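Local coordinates for protein unsaturated glucuronyl hydrolase (PDB 2ZZR) that hydrolyses unsaturated chondroitin, hyaluronan and heparin disaccharides, releasing the unsaturated uronic acid from their non-reducing end, at residues Ala31-Leu36 / Tyr81-Asp86; Gly75-Ala80 / Asn91-Asn96. One frame throughout, in Å; residues are numbered along the deposited sequence. Where two conformers were deposited one is given.

Contact 1 (Ala31-Leu36 / Tyr81-Asp86); sequences AIEKAL and YEYNQD
Tyr83 meets Ile32, Glu33 and Leu36 with its ring and hydroxyl, and the apolar part is led by Ile32. Its CG2 methyl sits over the centre of the ring, 3.5 Å from the centroid and 5° off the normal, a nearly ideal CH-pi contact; CG2, anti to the backbone N, is the branch over the ring face, and Ile32 CD1 lies 4.0 Å from Tyr83 CE1. A branched residue offers two methyls to one flat ring. Leu36 adds its CD2, 3.6 Å from Tyr83 CD2 in an oblique approach.

The polar part is one hydrogen bond: Tyr83 OH donates to Glu33 OE2 over 3.1 Å. The hydroxyl meets that oxygen from above the carboxylate plane, 44° out of it, and the carboxylate and ring planes are 77° apart. Tyrosine supplies both a flat face and a hydroxyl; glutamate, extended beyond CG, is long enough to meet it.

Asn84 OD1 borders Leu36 CD2, but it is hydrogen-bonded to Tyr40 OH, which Asp86 OD2 also engages. Tyr390 of helix 376-390 also meets the Tyr83 ring. The contact joins the C-terminal end of helix 70-84 to helix 25-46, a helix-to-helix packing of the alpha-barrel fold of glycosyl hydrolase family 88.

Contact 2 (Gly75-Ala80 / Asn91-Asn96); sequences GCLWLA and NIAHKN
An antiparallel helical hairpin brings Leu77 and Trp78 of helix 70-84 against Ile92, Ala93 and Asn96 of helix 87-105. The axes of the two short segments approach to 9.2 Å, with 145° between their N-to-C directions. At the nearest backbone pair, the CA atoms of Leu77 and Ala93 are 6.1 Å apart, a spacing that the small side chain of alanine permits.

The Ala93 methyl lies over a face of the Trp78 indole: CB is 3.5 Å from the centroid of the six-membered ring and 16° off its normal. With chi1 at -74°, CG of Trp78 lies beside the backbone N, and the indole beyond it extends toward Ala93. Being small, the methyl lets the broad ring lie flat on it, with Trp78 CE2 3.4 Å from Ala93 CB. The same methyl also touches Leu77 CB, at 4.0 Å.

Hairpins of this kind recur in the alpha barrel of the family, whose clan is named for six of them. In this one, Leu77 extends the apolar seam: its CD1 rests 3.7 Å from Ile92 CG2, the side chains crossing obliquely, and 3.9 Å from Asn96 ND2. The methyl offers the amide no polar partner; ND2 is hydrogen-bonded to Thr74 OG1. Helix 115-130 packs on Trp78 through Ala125, Glu126 and Ile129. The backbone N of His94 lies obliquely, 3.8 Å from Trp78 CZ2, while its imidazole leads away and ND1 is hydrogen-bonded to Glu126 OE2.

How the contacts relate
Helix 70-84 is shared by both contacts: its C-terminal end meets helix 25-46 in contact 1, and its preceding turns meet helix 87-105 in contact 2. The centres lie about 12 Å apart, and the two touch directly where Leu36 CD1 packs 3.6 Å from Ala80 CB. Helix 25-46 also reaches the contact 2 segment, with Leu39 on Cys76 and Ile43 on Leu77, so the three helices form one continuous packed group. Both contacts lie away from the annotated catalytic and substrate-binding residues, among them Asp114 and Asp174, and their centres are about 20 and 18 Å from the centre of the chain. Each joins neighbouring helices of the alpha barrel.

Contact 1 (Ala31-Leu36 / Tyr81-Asp86)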
loop_
_atom_site.group_PDB
_atom_site.type_symbol
_atom_site.label_atom_id
_atom_site.label_comp_id
_atom_site.label_asym_id
_atom_site.label_seq_id
_atom_site.Cartn_x
_atom_site.Cartn_y
_atom_site.Cartn_z
ATOM N N ALA A 31 2.958 -13.848 15.981
ATOM C CA ALA A 31 2.209 -13.499 14.761
ATOM C C ALA A 31 3.067 -13.684 13.508
ATOM O O ALA A 31 2.594 -14.208 12.485
ATOM C CB ALA A 31 1.665 -12.070 14.850
ATOM N N ILE A 32 4.327 -13.255 13.584
ATOM C CA ILE A 32 5.271 -13.436 12.484
ATOM C C ILE A 32 5.487 -14.922 12.205
ATOM O O ILE A 32 5.465 -15.361 11.048
ATOM C CB ILE A 32 6.635 -12.752 12.762
ATOM C CG1 ILE A 32 6.486 -11.224 12.734
ATOM C CG2 ILE A 32 7.675 -13.189 11.737
ATOM C CD1 ILE A 32 7.735 -10.464 13.201
ATOM N N GLU A 33 5.687 -15.695 13.270
ATOM C CA GLU A 33 5.951 -17.120 13.112
ATOM C C GLU A 33 4.762 -17.875 12.516
ATOM O O GLU A 33 4.957 -18.741 11.666
ATOM C CB GLU A 33 6.440 -17.731 14.428
ATOM C CG GLU A 33 7.903 -17.394 14.693
ATOM C CD GLU A 33 8.361 -17.671 16.115
ATOM O OE1 GLU A 33 7.531 -18.054 16.970
ATOM O OE2 GLU A 33 9.568 -17.486 16.377
ATOM N N LYS A 34 3.544 -17.513 12.924
ATOM C CA LYS A 34 2.321 -18.092 12.352
ATOM C C LYS A 34 2.198 -17.751 10.859
ATOM O O LYS A 34 1.851 -18.612 10.049
ATOM C CB LYS A 34 1.077 -17.641 13.127
ATOM C CG LYS A 34 -0.210 -18.409 12.772
ATOM C CD LYS A 34 -1.382 -18.038 13.671
ATOM C CE LYS A 34 -1.904 -16.640 13.376
ATOM N NZ LYS A 34 -3.180 -16.358 14.077
ATOM N N ALA A 35 2.494 -16.501 10.500
ATOM C CA ALA A 35 2.498 -16.084 9.095
ATOM C C ALA A 35 3.521 -16.870 8.276
ATOM O O ALA A 35 3.226 -17.315 7.161
ATOM C CB ALA A 35 2.757 -14.575 8.978
ATOM N N LEU A 36 4.718 -17.053 8.832
ATOM C CA LEU A 36 5.786 -17.773 8.135
ATOM C C LEU A 36 5.458 -19.246 7.883
ATOM O O LEU A 36 5.807 -19.784 6.833
ATOM C CB LEU A 36 7.125 -17.619 8.864
ATOM C CG LEU A 36 8.029 -16.540 8.261
ATOM C CD1 LEU A 36 7.339 -15.165 8.185
ATOM C CD2 LEU A 36 9.349 -16.444 9.014
ATOM N N TYR A 81 12.410 -13.557 4.928
ATOM C CA TYR A 81 13.858 -13.736 4.829
ATOM C C TYR A 81 14.624 -12.818 5.783
ATOM O O TYR A 81 15.625 -13.225 6.375
ATOM C CB TYR A 81 14.335 -13.527 3.389
ATOM C CG TYR A 81 15.833 -13.630 3.222
ATOM C CD1 TYR A 81 16.607 -12.500 2.956
ATOM C CD2 TYR A 81 16.485 -14.861 3.347
ATOM C CE1 TYR A 81 17.989 -12.592 2.810
ATOM C CE2 TYR A 81 17.859 -14.962 3.205
ATOM C CZ TYR A 81 18.604 -13.829 2.939
ATOM O OH TYR A 81 19.966 -13.923 2.795
ATOM N N GLU A 82 14.155 -11.582 5.935
ATOM C CA GLU A 82 14.750 -10.669 6.906
ATOM C C GLU A 82 14.590 -11.178 8.328
ATOM O O GLU A 82 15.452 -10.942 9.177
ATOM C CB GLU A 82 14.134 -9.283 6.790
ATOM C CG GLU A 82 14.459 -8.609 5.479
ATOM C CD GLU A 82 14.306 -7.119 5.558
ATOM O OE1 GLU A 82 13.623 -6.544 4.689
ATOM O OE2 GLU A 82 14.877 -6.528 6.493
ATOM N N TYR A 83 13.486 -11.874 8.578
ATOM C CA TYR A 83 13.197 -12.404 9.897
ATOM C C TYR A 83 14.068 -13.603 10.267
ATOM O O TYR A 83 14.554 -13.676 11.392
ATOM C CB TYR A 83 11.719 -12.772 10.027
ATOM C CG TYR A 83 11.354 -13.307 11.392
ATOM C CD1 TYR A 83 11.200 -12.444 12.479
ATOM C CD2 TYR A 83 11.170 -14.675 11.601
ATOM C CE1 TYR A 83 10.865 -12.922 13.729
ATOM C CE2 TYR A 83 10.837 -15.168 12.854
ATOM C CZ TYR A 83 10.688 -14.286 13.915
ATOM O OH TYR A 83 10.356 -14.759 15.160
ATOM N N ASN A 84 14.262 -14.537 9.338
ATOM C CA ASN A 84 14.956 -15.790 9.686
ATOM C C ASN A 84 16.222 -16.154 8.891
ATOM O O ASN A 84 16.846 -17.185 9.171
ATOM C CB ASN A 84 13.966 -16.972 9.758
ATOM C CG ASN A 84 13.456 -17.425 8.387
ATOM O OD1 ASN A 84 12.504 -18.205 8.301
ATOM N ND2 ASN A 84 14.084 -16.953 7.321
ATOM N N GLN A 85 16.584 -15.311 7.919
ATOM C CA GLN A 85 17.798 -15.495 7.108
ATOM C C GLN A 85 17.902 -16.880 6.439
ATOM O O GLN A 85 19.006 -17.390 6.222
ATOM C CB GLN A 85 19.064 -15.192 7.936
ATOM C CG GLN A 85 19.137 -13.780 8.532
ATOM C CD GLN A 85 18.328 -13.614 9.814
ATOM O OE1 GLN A 85 18.292 -14.503 10.668
ATOM N NE2 GLN A 85 17.681 -12.464 9.956
ATOM N N ASP A 86 16.756 -17.477 6.113
ATOM C CA ASP A 86 16.707 -18.793 5.465
ATOM C C ASP A 86 17.024 -18.645 3.984
ATOM O O ASP A 86 16.269 -18.019 3.233
ATOM C CB ASP A 86 15.330 -19.443 5.673
ATOM C CG ASP A 86 15.223 -20.860 5.092
ATOM O OD1 ASP A 86 16.214 -21.416 4.574
ATOM O OD2 ASP A 86 14.115 -21.431 5.166
#

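Contact 2 (Gly75-Ala80 / Asn91-Asn96)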
loop_
_atom_site.group_PDB
_atom_site.type_symbol
_atom_site.label_atom_id
_atom_site.label_comp_id
_atom_site.label_asym_id
_atom_site.label_seq_id
_atom_site.Cartn_x
_atom_site.Cartn_y
_atom_site.Cartn_z
ATOM N N GLY A 75 7.469 -9.842 -1.980
ATOM C CA GLY A 75 7.640 -9.026 -0.769
ATOM C C GLY A 75 7.441 -9.792 0.531
ATOM O O GLY A 75 8.194 -9.587 1.492
ATOM N N CYS A 76 6.430 -10.664 0.572
ATOM C CA CYS A 76 6.204 -11.532 1.740
ATOM C C CYS A 76 7.432 -12.413 1.977
ATOM O O CYS A 76 7.886 -12.572 3.117
ATOM C CB CYS A 76 4.964 -12.421 1.564
ATOM S SG CYS A 76 3.360 -11.566 1.676
ATOM N N LEU A 77 7.965 -12.977 0.896
ATOM C CA LEU A 77 9.161 -13.823 0.982
ATOM C C LEU A 77 10.379 -13.065 1.519
ATOM O O LEU A 77 11.097 -13.585 2.384
ATOM C CB LEU A 77 9.485 -14.456 -0.374
ATOM C CG LEU A 77 8.375 -15.299 -1.010
ATOM C CD1 LEU A 77 8.847 -15.880 -2.340
ATOM C CD2 LEU A 77 7.857 -16.383 -0.074
ATOM N N TRP A 78 10.609 -11.851 1.019
ATOM C CA TRP A 78 11.747 -11.042 1.476
ATOM C C TRP A 78 11.591 -10.627 2.936
ATOM O O TRP A 78 12.569 -10.632 3.690
ATOM C CB TRP A 78 11.980 -9.803 0.601
ATOM C CG TRP A 78 12.576 -10.075 -0.750
ATOM C CD1 TRP A 78 12.088 -9.658 -1.957
ATOM C CD2 TRP A 78 13.771 -10.819 -1.035
ATOM N NE1 TRP A 78 12.906 -10.087 -2.975
ATOM C CE2 TRP A 78 13.943 -10.810 -2.440
ATOM C CE3 TRP A 78 14.706 -11.502 -0.241
ATOM C CZ2 TRP A 78 15.011 -11.461 -3.071
ATOM C CZ3 TRP A 78 15.771 -12.144 -0.869
ATOM C CH2 TRP A 78 15.919 -12.113 -2.268
ATOM N N LEU A 79 10.369 -10.283 3.340
ATOM C CA LEU A 79 10.122 -9.931 4.739
ATOM C C LEU A 79 10.423 -11.111 5.654
ATOM O O LEU A 79 11.072 -10.949 6.691
ATOM C CB LEU A 79 8.685 -9.474 4.942
ATOM C CG LEU A 79 8.390 -8.093 4.365
ATOM C CD1 LEU A 79 6.901 -7.853 4.472
ATOM C CD2 LEU A 79 9.174 -6.998 5.101
ATOM N N ALA A 80 9.954 -12.290 5.252
ATOM C CA ALA A 80 10.222 -13.529 5.983
ATOM C C ALA A 80 11.728 -13.791 6.049
ATOM O O ALA A 80 12.254 -14.189 7.099
ATOM C CB ALA A 80 9.497 -14.701 5.317
ATOM N N ASN A 91 16.397 -17.973 -2.243
ATOM C CA ASN A 91 16.414 -18.720 -3.493
ATOM C C ASN A 91 15.151 -18.519 -4.322
ATOM O O ASN A 91 15.236 -18.211 -5.513
ATOM C CB ASN A 91 16.653 -20.209 -3.236
ATOM C CG ASN A 91 18.100 -20.516 -2.911
ATOM O OD1 ASN A 91 18.993 -19.695 -3.141
ATOM N ND2 ASN A 91 18.342 -21.712 -2.382
ATOM N N ILE A 92 13.990 -18.677 -3.695
ATOM C CA ILE A 92 12.727 -18.529 -4.425
ATOM C C ILE A 92 12.438 -17.061 -4.758
ATOM O O ILE A 92 12.023 -16.750 -5.874
ATOM C CB ILE A 92 11.523 -19.244 -3.734
ATOM C CG1 ILE A 92 10.252 -19.154 -4.597
ATOM C CG2 ILE A 92 11.280 -18.722 -2.317
ATOM C CD1 ILE A 92 10.400 -19.745 -6.016
ATOM N N ALA A 93 12.698 -16.168 -3.802
ATOM C CA ALA A 93 12.465 -14.737 -4.013
ATOM C C ALA A 93 13.341 -14.179 -5.136
ATOM O O ALA A 93 12.884 -13.367 -5.949
ATOM C CB ALA A 93 12.667 -13.962 -2.710
ATOM N N HIS A 94 14.593 -14.626 -5.208
ATOM C CA HIS A 94 15.476 -14.160 -6.269
ATOM C C HIS A 94 15.083 -14.704 -7.644
ATOM O O HIS A 94 15.308 -14.042 -8.662
ATOM C CB HIS A 94 16.948 -14.456 -5.987
ATOM C CG HIS A 94 17.857 -13.963 -7.065
ATOM N ND1 HIS A 94 18.081 -12.622 -7.294
ATOM C CD2 HIS A 94 18.563 -14.628 -8.011
ATOM C CE1 HIS A 94 18.903 -12.483 -8.319
ATOM N NE2 HIS A 94 19.207 -13.686 -8.774
ATOM N N LYS A 95 14.512 -15.907 -7.670
ATOM C CA LYS A 95 13.934 -16.439 -8.900
ATOM C C LYS A 95 12.763 -15.571 -9.365
ATOM O O LYS A 95 12.633 -15.295 -10.564
ATOM C CB LYS A 95 13.521 -17.898 -8.725
ATOM C CG LYS A 95 14.708 -18.856 -8.830
ATOM C CD LYS A 95 14.295 -20.284 -8.568
ATOM C CE LYS A 95 15.520 -21.175 -8.413
ATOM N NZ LYS A 95 15.149 -22.494 -7.835
ATOM N N ASN A 96 11.934 -15.124 -8.415
ATOM C CA ASN A 96 10.884 -14.136 -8.715
ATOM C C ASN A 96 11.492 -12.880 -9.335
ATOM O O ASN A 96 11.017 -12.389 -10.356
ATOM C CB ASN A 96 10.090 -13.753 -7.459
ATOM C CG ASN A 96 9.132 -14.830 -6.998
ATOM O OD1 ASN A 96 9.043 -15.925 -7.581
ATOM N ND2 ASN A 96 8.410 -14.534 -5.925
#